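Local atomic coordinates of beta-galactosidase/beta-glucuronidase (Faecalibacterium prausnitzii L2-6, PDB entry 6MVF), a protein that binds flavin mononucleotide and, as a glycoside hydrolase of family 2, probably cleaves terminal beta-linked sugars such as glucuronides. Residues M580-G585 against K599-Q604; D605-Y610 against F625-A630; Y610-E615 against F635-A640. All coordinates share one frame; numbering follows the deposited sequence.

Overall arrangement
The three contacts lie in one small all-beta domain, far from the flavin site. Interaction 1 pairs edge strand 581-583 with strand 596-602, whose other neighbour is strand 624-629. Interaction 3 pairs strand 606-611 with strand 635-641 in a second sheet. Interaction 2 joins the two sheets face to face, as in a beta-sandwich. Its centre is about 9 Å from that of interaction 1 and about 10 Å from that of interaction 3, while the centres of 1 and 3 are about 15 Å apart. Along the chain interaction 1 closes first; interactions 2 and 3 then interleave and share Tyr610. Side chains from all three meet between the sheets, around Ala640.

Interaction 1. Residues M580-G585 against K599-Q604; sequences MVHIAG and KVYSNQ
Val600 sits opposite Ile583 and beside Val581 on one face of an antiparallel strand pair. One methyl of Val600 serves each neighbour. CG1, anti to the backbone N (chi1 -179°), meets Val581 CG2 at 3.6 Å. CG2 meets Ile583 CG1 at 3.9 Å. On the other face, His582 and Tyr601 form the hydrogen-bonded pair. The His582 ring stacks on Tyr569. Ala584 CB packs against Tyr601 CE2 at 3.9 Å. The Tyr601 hydroxyl bonds to Glu515, which also forms a salt bridge with Lys599.

The backbone comes next. His582 and Tyr601 exchange both of their N-H to O bonds. Ala584 N adds a bond to Lys599 O at 2.8 Å. A water then extends the ladder, giving to Ala584 O and accepting from Lys599 N.

At the far end side chains join the ladder. Ser602 OG donates to Met580 O at 2.8 Å, in the carbonyl plane. A weak backbone bond from Asn603 N also reaches Met580 O. Ser602 OG in turn accepts from Gln604 N at 3.0 Å, making an ST turn. Asn603 OD1 takes Met580 N at 3.0 Å, with the donor tilted 28° from the carbonyl plane. Its ND2 is held by the carbonyls of Asp578 and Ala576. The bent Met580 chain crosses the Asn603 amide obliquely, with CG 3.5 Å from ND2.

Two polar side chains thus continue the backbone pairing where the strand ends. Ser602 acts as donor and acceptor at once, and Asn603 has both ends of its amide used, which should fix its rotation.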
loop_
_atom_site.group_PDB
_atom_site.type_symbol
_atom_site.label_atom_id
_atom_site.label_comp_id
_atom_site.label_asym_id
_atom_site.label_seq_id
_atom_site.Cartn_x
_atom_site.Cartn_y
_atom_site.Cartn_z
ATOM N N MET A 580 -22.080 8.062 22.910
ATOM C CA MET A 580 -22.003 9.343 22.224
ATOM C C MET A 580 -22.847 10.366 22.976
ATOM O O MET A 580 -23.788 10.024 23.702
ATOM C CB MET A 580 -22.438 9.225 20.744
ATOM C CG MET A 580 -23.843 8.623 20.499
ATOM S SD MET A 580 -25.191 9.781 20.875
ATOM C CE MET A 580 -25.101 10.977 19.539
ATOM N N VAL A 581 -22.488 11.632 22.800
ATOM C CA VAL A 581 -23.251 12.744 23.353
ATOM C C VAL A 581 -23.083 13.929 22.411
ATOM O O VAL A 581 -21.961 14.270 22.021
ATOM C CB VAL A 581 -22.827 13.080 24.801
ATOM C CG1 VAL A 581 -21.410 13.593 24.863
ATOM C CG2 VAL A 581 -23.791 14.090 25.408
ATOM N N HIS A 582 -24.208 14.545 22.032
ATOM C CA HIS A 582 -24.246 15.547 20.968
ATOM C C HIS A 582 -25.140 16.704 21.371
ATOM O O HIS A 582 -26.324 16.501 21.680
ATOM C CB HIS A 582 -24.747 14.951 19.654
ATOM C CG HIS A 582 -24.740 15.924 18.517
ATOM N ND1 HIS A 582 -25.840 16.690 18.184
ATOM C CD2 HIS A 582 -23.768 16.256 17.637
ATOM C CE1 HIS A 582 -25.546 17.448 17.144
ATOM N NE2 HIS A 582 -24.297 17.199 16.790
ATOM N N ILE A 583 -24.572 17.907 21.359
ATOM C CA ILE A 583 -25.331 19.132 21.567
ATOM C C ILE A 583 -25.863 19.613 20.221
ATOM O O ILE A 583 -25.089 19.912 19.300
ATOM C CB ILE A 583 -24.487 20.219 22.248
ATOM C CG1 ILE A 583 -23.932 19.713 23.589
ATOM C CG2 ILE A 583 -25.362 21.452 22.469
ATOM C CD1 ILE A 583 -22.823 20.560 24.161
ATOM N N ALA A 584 -27.189 19.675 20.111
ATOM C CA ALA A 584 -27.868 20.129 18.912
ATOM C C ALA A 584 -27.791 21.649 18.787
ATOM O O ALA A 584 -27.565 22.373 19.764
ATOM C CB ALA A 584 -29.326 19.684 18.933
ATOM N N GLY A 585 -27.967 22.128 17.554
ATOM C CA GLY A 585 -28.122 23.542 17.295
ATOM C C GLY A 585 -26.851 24.350 17.153
ATOM O O GLY A 585 -26.915 25.580 17.276
ATOM N N LYS A 599 -30.425 21.675 23.418
ATOM C CA LYS A 599 -30.852 20.287 23.395
ATOM C C LYS A 599 -29.647 19.372 23.232
ATOM O O LYS A 599 -28.722 19.684 22.477
ATOM C CB LYS A 599 -31.845 20.055 22.266
ATOM C CG LYS A 599 -32.738 18.860 22.475
ATOM C CD LYS A 599 -33.500 18.564 21.210
ATOM C CE LYS A 599 -34.013 19.823 20.555
ATOM N NZ LYS A 599 -35.383 19.567 20.034
ATOM N N VAL A 600 -29.652 18.251 23.959
ATOM C CA VAL A 600 -28.602 17.241 23.872
ATOM C C VAL A 600 -29.222 15.888 23.526
ATOM O O VAL A 600 -30.245 15.485 24.092
ATOM C CB VAL A 600 -27.768 17.141 25.169
ATOM C CG1 VAL A 600 -26.693 16.109 24.999
ATOM C CG2 VAL A 600 -27.142 18.467 25.508
ATOM N N TYR A 601 -28.592 15.194 22.581
ATOM C CA TYR A 601 -28.885 13.805 22.262
ATOM C C TYR A 601 -27.770 12.916 22.800
ATOM O O TYR A 601 -26.588 13.250 22.672
ATOM C CB TYR A 601 -29.006 13.612 20.754
ATOM C CG TYR A 601 -30.003 14.534 20.112
ATOM C CD1 TYR A 601 -31.251 14.733 20.685
ATOM C CD2 TYR A 601 -29.699 15.214 18.941
ATOM C CE1 TYR A 601 -32.181 15.561 20.105
ATOM C CE2 TYR A 601 -30.627 16.066 18.350
ATOM C CZ TYR A 601 -31.867 16.227 18.947
ATOM O OH TYR A 601 -32.814 17.051 18.386
ATOM N N SER A 602 -28.144 11.791 23.409
ATOM C CA SER A 602 -27.150 10.875 23.952
ATOM C C SER A 602 -27.747 9.480 24.085
ATOM O O SER A 602 -28.939 9.331 24.362
ATOM C CB SER A 602 -26.636 11.360 25.310
ATOM O OG SER A 602 -25.610 10.492 25.744
ATOM N N ASN A 603 -26.912 8.463 23.880
ATOM C CA ASN A 603 -27.307 7.115 24.250
ATOM C C ASN A 603 -26.913 6.771 25.686
ATOM O O ASN A 603 -27.132 5.645 26.130
ATOM C CB ASN A 603 -26.764 6.073 23.247
ATOM C CG ASN A 603 -25.276 6.142 23.051
ATOM O OD1 ASN A 603 -24.537 6.711 23.865
ATOM N ND2 ASN A 603 -24.817 5.543 21.966
ATOM N N GLN A 604 -26.357 7.719 26.420
ATOM C CA GLN A 604 -26.316 7.650 27.867
ATOM C C GLN A 604 -27.622 8.192 28.422
ATOM O O GLN A 604 -28.384 8.871 27.728
ATOM C CB GLN A 604 -25.146 8.465 28.407
ATOM C CG GLN A 604 -23.882 8.281 27.618
ATOM C CD GLN A 604 -23.290 6.890 27.755
ATOM O OE1 GLN A 604 -22.365 6.675 28.533
ATOM N NE2 GLN A 604 -23.799 5.948 26.975
HETATM O O HOH W 1 -29.528 23.364 21.105
#

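Interaction 2. Residues D605-Y610 against F625-A630; sequences DTVTLY and FKFDVA
Val607 and Leu609 reach from one sheet onto Phe625 and Phe627 of the other. The axes of the two strand segments come within 9.0 Å of each other, at 26°. That is sheet-to-sheet packing, and no hydrogen bond crosses between the two segments.

The CH-pi contacts come first. Val607 CG2 stands over the centre of the Phe625 ring, 3.6 Å from its centroid and only 6° off the ring normal. Two residues on, Leu609 CB does the same to Phe627, at 3.8 Å from the ring centroid. Each ring therefore turns a face to an aliphatic group of the facing strand. Both phenylalanines share nearly the same torsions, with CG anti to the carbonyl carbon, and this sets each ring face against the facing strand.

Other apolar contacts follow. The second methyl of Val607, CG1, meets Phe627 CZ at 3.7 Å, so this one valine touches both rings. Leu609 CD2 reaches Phe627 CB at 3.6 Å and Val629 CG2 at 3.7 Å.

Two backbone oxygens lie at ring edges, in plane. Asp605 O is 3.5 Å from Phe625 CE2, and Val607 O is 3.7 Å from Phe627 CZ. Neighbouring strands close the layer: Ala640 packs on Val607 and Leu609, and Val598 on Leu609 and Val629. Gln619 NE2, from the strand beside 606-611, does bond to Lys626 O.

The side chains in contact are apolar. Aliphatic groups lie over the ring faces, and the carbonyl oxygens at the ring edges probably meet the slightly positive C-H rim, without a hydrogen bond between these two segments.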
loop_
_atom_site.group_PDB
_atom_site.type_symbol
_atom_site.label_atom_id
_atom_site.label_comp_id
_atom_site.label_asym_id
_atom_site.label_seq_id
_atom_site.Cartn_x
_atom_site.Cartn_y
_atom_site.Cartn_z
ATOM N N ASP A 605 -27.887 7.894 29.688
ATOM C CA ASP A 605 -29.149 8.320 30.272
ATOM C C ASP A 605 -29.019 9.529 31.190
ATOM O O ASP A 605 -30.041 10.067 31.626
ATOM C CB ASP A 605 -29.792 7.161 31.029
ATOM C CG ASP A 605 -30.106 5.989 30.131
ATOM O OD1 ASP A 605 -30.568 6.229 28.982
ATOM O OD2 ASP A 605 -29.878 4.833 30.579
ATOM N N THR A 606 -27.810 9.987 31.480
ATOM C CA THR A 606 -27.636 11.137 32.348
ATOM C C THR A 606 -26.661 12.095 31.694
ATOM O O THR A 606 -25.567 11.692 31.290
ATOM C CB THR A 606 -27.153 10.737 33.734
ATOM O OG1 THR A 606 -28.134 9.873 34.335
ATOM C CG2 THR A 606 -26.982 11.982 34.603
ATOM N N VAL A 607 -27.087 13.354 31.575
ATOM C CA VAL A 607 -26.330 14.413 30.933
ATOM C C VAL A 607 -26.268 15.567 31.915
ATOM O O VAL A 607 -27.288 15.940 32.511
ATOM C CB VAL A 607 -26.973 14.852 29.597
ATOM C CG1 VAL A 607 -26.400 16.208 29.105
ATOM C CG2 VAL A 607 -26.806 13.767 28.529
ATOM N N THR A 608 -25.070 16.110 32.108
ATOM C CA THR A 608 -24.881 17.355 32.840
ATOM C C THR A 608 -24.402 18.406 31.860
ATOM O O THR A 608 -23.437 18.171 31.135
ATOM C CB THR A 608 -23.879 17.200 33.989
ATOM O OG1 THR A 608 -24.488 16.464 35.054
ATOM C CG2 THR A 608 -23.466 18.552 34.521
ATOM N N LEU A 609 -25.083 19.554 31.834
ATOM C CA LEU A 609 -24.743 20.652 30.942
ATOM C C LEU A 609 -23.983 21.742 31.689
ATOM O O LEU A 609 -24.309 22.075 32.831
ATOM C CB LEU A 609 -25.999 21.248 30.303
ATOM C CG LEU A 609 -25.669 22.205 29.152
ATOM C CD1 LEU A 609 -24.833 21.497 28.038
ATOM C CD2 LEU A 609 -26.943 22.827 28.601
ATOM N N TYR A 610 -22.978 22.309 31.034
ATOM C CA TYR A 610 -22.218 23.415 31.589
ATOM C C TYR A 610 -22.220 24.597 30.631
ATOM O O TYR A 610 -22.183 24.427 29.406
ATOM C CB TYR A 610 -20.769 23.022 31.875
ATOM C CG TYR A 610 -20.604 21.999 32.955
ATOM C CD1 TYR A 610 -20.483 20.643 32.645
ATOM C CD2 TYR A 610 -20.545 22.384 34.287
ATOM C CE1 TYR A 610 -20.325 19.695 33.634
ATOM C CE2 TYR A 610 -20.390 21.443 35.291
ATOM C CZ TYR A 610 -20.280 20.101 34.955
ATOM O OH TYR A 610 -20.115 19.183 35.953
ATOM N N PHE A 625 -32.567 15.322 25.731
ATOM C CA PHE A 625 -32.404 16.141 26.928
ATOM C C PHE A 625 -32.567 17.603 26.530
ATOM O O PHE A 625 -31.941 18.051 25.567
ATOM C CB PHE A 625 -31.019 15.941 27.555
ATOM C CG PHE A 625 -30.674 14.508 27.843
ATOM C CD1 PHE A 625 -30.273 13.665 26.836
ATOM C CD2 PHE A 625 -30.722 14.014 29.144
ATOM C CE1 PHE A 625 -29.955 12.342 27.112
ATOM C CE2 PHE A 625 -30.406 12.702 29.422
ATOM C CZ PHE A 625 -30.023 11.864 28.410
ATOM N N LYS A 626 -33.392 18.356 27.255
ATOM C CA LYS A 626 -33.586 19.772 26.960
ATOM C C LYS A 626 -33.256 20.602 28.196
ATOM O O LYS A 626 -33.767 20.336 29.285
ATOM C CB LYS A 626 -35.019 20.034 26.484
ATOM C CG LYS A 626 -35.452 19.108 25.355
ATOM C CD LYS A 626 -36.940 19.259 24.998
ATOM C CE LYS A 626 -37.443 18.000 24.281
ATOM N NZ LYS A 626 -38.379 18.258 23.138
ATOM N N PHE A 627 -32.390 21.594 28.030
ATOM C CA PHE A 627 -31.984 22.478 29.119
ATOM C C PHE A 627 -32.354 23.913 28.770
ATOM O O PHE A 627 -32.214 24.338 27.617
ATOM C CB PHE A 627 -30.469 22.403 29.381
ATOM C CG PHE A 627 -29.968 21.035 29.730
ATOM C CD1 PHE A 627 -29.717 20.096 28.730
ATOM C CD2 PHE A 627 -29.727 20.689 31.055
ATOM C CE1 PHE A 627 -29.239 18.835 29.036
ATOM C CE2 PHE A 627 -29.246 19.425 31.379
ATOM C CZ PHE A 627 -28.995 18.496 30.363
ATOM N N ASP A 628 -32.834 24.660 29.754
ATOM C CA ASP A 628 -33.088 26.084 29.576
ATOM C C ASP A 628 -31.887 26.832 30.116
ATOM O O ASP A 628 -31.586 26.744 31.312
ATOM C CB ASP A 628 -34.363 26.528 30.288
ATOM C CG ASP A 628 -35.577 26.470 29.384
ATOM O OD1 ASP A 628 -35.579 27.209 28.362
ATOM O OD2 ASP A 628 -36.508 25.673 29.685
ATOM N N VAL A 629 -31.197 27.557 29.246
ATOM C CA VAL A 629 -29.905 28.137 29.591
ATOM C C VAL A 629 -29.986 29.649 29.476
ATOM O O VAL A 629 -30.394 30.177 28.437
ATOM C CB VAL A 629 -28.780 27.578 28.700
ATOM C CG1 VAL A 629 -27.428 28.172 29.135
ATOM C CG2 VAL A 629 -28.784 26.015 28.717
ATOM N N ALA A 630 -29.603 30.339 30.549
ATOM C CA ALA A 630 -29.396 31.790 30.523
ATOM C C ALA A 630 -27.962 32.038 30.087
ATOM O O ALA A 630 -27.033 32.026 30.896
ATOM C CB ALA A 630 -29.666 32.417 31.883
#

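Interaction 3. Residues Y610-E615 against F635-A640; sequences YCNGKE and FNVLMA
Asn612 has CG beside its backbone N (chi1 -68°), which swings its amide across to Val637. There OD1 accepts Val637 N at 2.8 Å in a nearly straight bond, 173° at the hydrogen, with the donor well above the carbonyl plane. Met639 runs extended and then bends at chi3 (67°), setting CE against Tyr610 CD1 at 3.7 Å. These two side chains lie side by side and point the same way.

The backbone pairing is antiparallel. Tyr610 and Met639 exchange two hydrogen bonds, and Asn612 N donates to Val637 O at 2.9 Å. Asn612 thus grips Val637 by both backbone and side chain. A water joins Val637 O to Gly613 N. On the other face Cys611 SG sits 4.1 Å from Leu638 CD1 and 3.6 Å from Asn636 OD1.

Cys611 to Lys614 form a type I' turn, with Asn612 and Gly613 at its corners, as is common in tight beta hairpins. Asp632 receives both Asn612 ND2 and Lys614 NZ, and its backbone N gives to Asn636 OD1. A leucine in place of Asn612 would probably leave Val637 N without its acceptor and the Asp632 carboxylate without the Asn612 donor.

Val637 and Met639 also pack on Tyr239 and Pro241 of a second subunit. Within the chain, the Asn612 amide is taken up on both sides, OD1 by Val637 N and ND2 by Asp632, which should keep it from turning.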
loop_
_atom_site.group_PDB
_atom_site.type_symbol
_atom_site.label_atom_id
_atom_site.label_comp_id
_atom_site.label_asym_id
_atom_site.label_seq_id
_atom_site.Cartn_x
_atom_site.Cartn_y
_atom_site.Cartn_z
ATOM N N TYR A 610 -22.978 22.309 31.034
ATOM C CA TYR A 610 -22.218 23.415 31.589
ATOM C C TYR A 610 -22.220 24.597 30.631
ATOM O O TYR A 610 -22.183 24.427 29.406
ATOM C CB TYR A 610 -20.769 23.022 31.875
ATOM C CG TYR A 610 -20.604 21.999 32.955
ATOM C CD1 TYR A 610 -20.483 20.643 32.645
ATOM C CD2 TYR A 610 -20.545 22.384 34.287
ATOM C CE1 TYR A 610 -20.325 19.695 33.634
ATOM C CE2 TYR A 610 -20.390 21.443 35.291
ATOM C CZ TYR A 610 -20.280 20.101 34.955
ATOM O OH TYR A 610 -20.115 19.183 35.953
ATOM N N CYS A 611 -22.235 25.796 31.210
ATOM C CA CYS A 611 -22.204 27.044 30.458
ATOM C C CYS A 611 -21.103 27.920 31.049
ATOM O O CYS A 611 -21.228 28.397 32.181
ATOM C CB CYS A 611 -23.554 27.749 30.515
ATOM S SG CYS A 611 -23.714 29.059 29.299
ATOM N N ASN A 612 -20.022 28.111 30.288
ATOM C CA ASN A 612 -18.811 28.791 30.755
ATOM C C ASN A 612 -18.356 28.245 32.108
ATOM O O ASN A 612 -18.024 28.995 33.030
ATOM C CB ASN A 612 -19.014 30.304 30.809
ATOM C CG ASN A 612 -19.173 30.909 29.428
ATOM O OD1 ASN A 612 -18.621 30.389 28.441
ATOM N ND2 ASN A 612 -19.932 32.007 29.342
ATOM N N GLY A 613 -18.359 26.911 32.218
ATOM C CA GLY A 613 -17.891 26.223 33.401
ATOM C C GLY A 613 -18.884 26.109 34.540
ATOM O O GLY A 613 -18.635 25.342 35.479
ATOM N N LYS A 614 -19.988 26.840 34.506
ATOM C CA LYS A 614 -20.998 26.745 35.551
ATOM C C LYS A 614 -22.040 25.696 35.163
ATOM O O LYS A 614 -22.523 25.678 34.025
ATOM C CB LYS A 614 -21.654 28.109 35.777
ATOM C CG LYS A 614 -20.644 29.245 35.956
ATOM C CD LYS A 614 -21.310 30.618 35.897
ATOM C CE LYS A 614 -21.057 31.329 34.550
ATOM N NZ LYS A 614 -21.754 32.656 34.463
ATOM N N GLU A 615 -22.389 24.829 36.110
ATOM C CA GLU A 615 -23.358 23.785 35.816
ATOM C C GLU A 615 -24.745 24.380 35.597
ATOM O O GLU A 615 -25.260 25.106 36.445
ATOM C CB GLU A 615 -23.401 22.756 36.933
ATOM C CG GLU A 615 -24.485 21.709 36.709
ATOM C CD GLU A 615 -24.575 20.716 37.847
ATOM O OE1 GLU A 615 -23.655 20.710 38.690
ATOM O OE2 GLU A 615 -25.567 19.954 37.905
ATOM N N PHE A 635 -19.810 35.383 24.270
ATOM C CA PHE A 635 -19.666 34.003 23.829
ATOM C C PHE A 635 -19.789 33.046 25.005
ATOM O O PHE A 635 -19.427 33.373 26.137
ATOM C CB PHE A 635 -18.329 33.804 23.112
ATOM C CG PHE A 635 -18.297 34.420 21.756
ATOM C CD1 PHE A 635 -18.997 33.843 20.708
ATOM C CD2 PHE A 635 -17.591 35.595 21.527
ATOM C CE1 PHE A 635 -18.991 34.416 19.449
ATOM C CE2 PHE A 635 -17.579 36.185 20.281
ATOM C CZ PHE A 635 -18.282 35.592 19.236
ATOM N N ASN A 636 -20.326 31.855 24.725
ATOM C CA ASN A 636 -20.636 30.867 25.752
ATOM C C ASN A 636 -20.104 29.518 25.324
ATOM O O ASN A 636 -20.416 29.050 24.227
ATOM C CB ASN A 636 -22.143 30.751 25.995
ATOM C CG ASN A 636 -22.754 32.036 26.537
ATOM O OD1 ASN A 636 -22.947 32.188 27.744
ATOM N ND2 ASN A 636 -23.061 32.959 25.645
ATOM N N VAL A 637 -19.330 28.886 26.191
ATOM C CA VAL A 637 -18.923 27.503 25.994
ATOM C C VAL A 637 -20.013 26.605 26.573
ATOM O O VAL A 637 -20.288 26.653 27.775
ATOM C CB VAL A 637 -17.566 27.224 26.658
ATOM C CG1 VAL A 637 -17.279 25.717 26.680
ATOM C CG2 VAL A 637 -16.473 27.974 25.939
ATOM N N LEU A 638 -20.638 25.789 25.728
ATOM C CA LEU A 638 -21.599 24.791 26.182
ATOM C C LEU A 638 -20.912 23.432 26.158
ATOM O O LEU A 638 -20.435 22.983 25.108
ATOM C CB LEU A 638 -22.867 24.787 25.327
ATOM C CG LEU A 638 -23.932 25.885 25.536
ATOM C CD1 LEU A 638 -24.482 25.848 26.935
ATOM C CD2 LEU A 638 -23.366 27.251 25.247
ATOM N N MET A 639 -20.826 22.801 27.325
ATOM C CA MET A 639 -20.220 21.488 27.447
ATOM C C MET A 639 -21.219 20.523 28.065
ATOM O O MET A 639 -21.720 20.764 29.169
ATOM C CB MET A 639 -18.940 21.539 28.286
ATOM C CG MET A 639 -18.289 20.169 28.369
ATOM S SD MET A 639 -16.729 20.190 29.226
ATOM C CE MET A 639 -17.219 20.594 30.898
ATOM N N ALA A 640 -21.505 19.436 27.354
ATOM C CA ALA A 640 -22.382 18.384 27.847
ATOM C C ALA A 640 -21.530 17.178 28.216
ATOM O O ALA A 640 -20.736 16.698 27.398
ATOM C CB ALA A 640 -23.452 18.017 26.821
HETATM O O HOH W 2 -18.879 25.252 29.980
#